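Local coordinates for 2-keto acid:ferredoxin oxidoreductase subunit alpha (Pyrococcus furiosus, PDB 1YD7), which probably catalyses, as part of a heterotetramer, the ferredoxin-dependent oxidative decarboxylation of 2-oxoglutarate to succinyl-CoA, at residues F166-F171 and I204-R209. Residues are numbered along the deposited sequence; the frame is centred on the assembly and turned at random.
Sequences FTIRAF and IEIINR
Ile-168 meets Ile-204 almost at a right angle, and the methyl CG2 of Ile-204 does most of the touching. It lies 3.9 Å from Ile-168 CD1 and 3.9 Å from Ile-168 CG2, so that one methyl faces both branches of the helical side chain. The side chain of Ile-168 leaves the helix toward the loop; CG2 is anti to the backbone N, CG1 lies beside it (chi1 -73°), and the extended ethyl branch (chi2 166°) carries CD1 out to Ile-204. Ile-204 CD1 approaches less closely, 4.2 Å from Ile-168 CD1. Further along the loop the delta methyl of Ile-206 reaches back toward the helix, its CD1 4.4 Å from Ile-168 CG2, because chi2 of -52° folds the ethyl branch. The helix 160-177 packs against the parallel beta-sheet of a thiamine diphosphate-binding-type alpha/beta domain, with Phe-166 and Ala-170 on its strands; Ile-168 instead faces the extended chain that follows strand 193-198, and also touches Ala-32 of helix 25-36. No hydrogen bond links the two segments themselves. One turn on, however, the amide of Asn-172 bonds through ND2 to Glu-205 O and through OD1 to Ile-207 N, gripping the loop backbone on both sides of Ile-206, and Arg-209 forms a salt bridge with Glu-175 of the same helix.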
loop_
_atom_site.group_PDB
_atom_site.type_symbol
_atom_site.label_atom_id
_atom_site.label_comp_id
_atom_site.label_asym_id
_atom_site.label_seq_id
_atom_site.Cartn_x
_atom_site.Cartn_y
_atom_site.Cartn_z
ATOM N N PHE A 166 9.913 0.958 2.238
ATOM C CA PHE A 166 9.130 0.339 3.252
ATOM C C PHE A 166 7.830 -0.248 2.676
ATOM O O PHE A 166 7.284 -1.211 3.245
ATOM C CB PHE A 166 8.789 1.308 4.388
ATOM C CG PHE A 166 9.963 1.697 5.286
ATOM C CD1 PHE A 166 11.282 1.565 4.889
ATOM C CD2 PHE A 166 9.717 2.256 6.519
ATOM C CE1 PHE A 166 12.321 1.972 5.728
ATOM C CE2 PHE A 166 10.754 2.654 7.349
ATOM C CZ PHE A 166 12.055 2.507 6.945
ATOM N N THR A 167 7.309 0.343 1.591
ATOM C CA THR A 167 6.103 -0.192 0.957
ATOM C C THR A 167 6.430 -1.566 0.307
ATOM O O THR A 167 5.699 -2.533 0.512
ATOM C CB THR A 167 5.451 0.819 -0.028
ATOM O OG1 THR A 167 4.900 1.907 0.730
ATOM C CG2 THR A 167 4.315 0.168 -0.820
ATOM N N ILE A 168 7.540 -1.643 -0.424
ATOM C CA ILE A 168 7.997 -2.903 -0.973
ATOM C C ILE A 168 8.278 -3.934 0.123
ATOM O O ILE A 168 7.888 -5.111 -0.002
ATOM C CB ILE A 168 9.215 -2.708 -1.882
ATOM C CG1 ILE A 168 8.768 -2.069 -3.197
ATOM C CG2 ILE A 168 9.907 -4.045 -2.166
ATOM C CD1 ILE A 168 9.885 -1.540 -3.984
ATOM N N ARG A 169 8.939 -3.498 1.195
ATOM C CA ARG A 169 9.226 -4.375 2.295
ATOM C C ARG A 169 7.936 -4.864 2.953
ATOM O O ARG A 169 7.876 -6.016 3.369
ATOM C CB ARG A 169 10.182 -3.714 3.292
ATOM C CG ARG A 169 10.523 -4.566 4.516
ATOM C CD ARG A 169 11.965 -4.346 5.028
ATOM N NE ARG A 169 12.320 -2.938 5.241
ATOM C CZ ARG A 169 13.247 -2.255 4.550
ATOM N NH1 ARG A 169 13.465 -0.987 4.861
ATOM N NH2 ARG A 169 13.952 -2.795 3.547
ATOM N N ALA A 170 6.900 -4.016 3.027
ATOM C CA ALA A 170 5.654 -4.406 3.666
ATOM C C ALA A 170 4.939 -5.521 2.888
ATOM O O ALA A 170 4.381 -6.404 3.499
ATOM C CB ALA A 170 4.734 -3.231 3.838
ATOM N N PHE A 171 4.939 -5.450 1.557
ATOM C CA PHE A 171 4.369 -6.515 0.747
ATOM C C PHE A 171 5.203 -7.787 0.938
ATOM O O PHE A 171 4.633 -8.859 1.186
ATOM C CB PHE A 171 4.250 -6.130 -0.736
ATOM C CG PHE A 171 3.066 -5.273 -1.029
ATOM C CD1 PHE A 171 3.196 -3.887 -1.150
ATOM C CD2 PHE A 171 1.819 -5.835 -1.148
ATOM C CE1 PHE A 171 2.101 -3.086 -1.356
ATOM C CE2 PHE A 171 0.713 -5.043 -1.388
ATOM C CZ PHE A 171 0.854 -3.651 -1.497
ATOM N N ILE A 204 14.208 -5.440 -8.358
ATOM C CA ILE A 204 13.520 -5.551 -7.060
ATOM C C ILE A 204 13.236 -7.008 -6.658
ATOM O O ILE A 204 12.617 -7.769 -7.414
ATOM C CB ILE A 204 12.172 -4.769 -7.054
ATOM C CG1 ILE A 204 12.355 -3.388 -7.682
ATOM C CG2 ILE A 204 11.639 -4.625 -5.628
ATOM C CD1 ILE A 204 11.085 -2.587 -7.854
ATOM N N GLU A 205 13.670 -7.356 -5.450
ATOM C CA GLU A 205 13.372 -8.640 -4.834
ATOM C C GLU A 205 11.937 -8.653 -4.306
ATOM O O GLU A 205 11.617 -7.953 -3.344
ATOM C CB GLU A 205 14.360 -8.936 -3.683
ATOM C CG GLU A 205 14.569 -10.451 -3.362
ATOM C CD GLU A 205 14.162 -10.894 -1.936
ATOM O OE1 GLU A 205 13.816 -10.046 -1.077
ATOM O OE2 GLU A 205 14.203 -12.121 -1.669
ATOM N N ILE A 206 11.088 -9.457 -4.948
ATOM C CA ILE A 206 9.714 -9.690 -4.499
ATOM C C ILE A 206 9.557 -11.102 -3.920
ATOM O O ILE A 206 9.920 -12.073 -4.561
ATOM C CB ILE A 206 8.709 -9.496 -5.662
ATOM C CG1 ILE A 206 8.824 -8.089 -6.274
ATOM C CG2 ILE A 206 7.294 -9.738 -5.197
ATOM C CD1 ILE A 206 8.746 -6.983 -5.279
ATOM N N ILE A 207 9.040 -11.202 -2.697
ATOM C CA ILE A 207 8.618 -12.481 -2.132
ATOM C C ILE A 207 7.109 -12.698 -2.361
ATOM O O ILE A 207 6.298 -11.802 -2.109
ATOM C CB ILE A 207 8.871 -12.550 -0.619
ATOM C CG1 ILE A 207 10.342 -12.304 -0.292
ATOM C CG2 ILE A 207 8.437 -13.932 -0.051
ATOM C CD1 ILE A 207 10.624 -12.287 1.206
ATOM N N ASN A 208 6.744 -13.893 -2.823
ATOM C CA ASN A 208 5.338 -14.293 -2.974
ATOM C C ASN A 208 4.950 -15.401 -1.988
ATOM O O ASN A 208 5.778 -16.220 -1.614
ATOM C CB ASN A 208 5.073 -14.685 -4.415
ATOM C CG ASN A 208 5.168 -13.496 -5.352
ATOM O OD1 ASN A 208 4.524 -12.458 -5.125
ATOM N ND2 ASN A 208 5.983 -13.625 -6.401
ATOM N N ARG A 209 3.711 -15.369 -1.507
ATOM C CA ARG A 209 3.253 -16.316 -0.462
ATOM C C ARG A 209 3.453 -17.794 -0.875
ATOM O O ARG A 209 3.335 -18.153 -2.065
ATOM C CB ARG A 209 1.773 -16.097 -0.139
ATOM C CG ARG A 209 0.851 -16.413 -1.366
ATOM C CD ARG A 209 -0.560 -15.907 -1.117
ATOM N NE ARG A 209 -0.618 -14.451 -1.231
ATOM C CZ ARG A 209 -1.730 -13.735 -1.252
ATOM N NH1 ARG A 209 -2.911 -14.332 -1.188
ATOM N NH2 ARG A 209 -1.658 -12.410 -1.366
#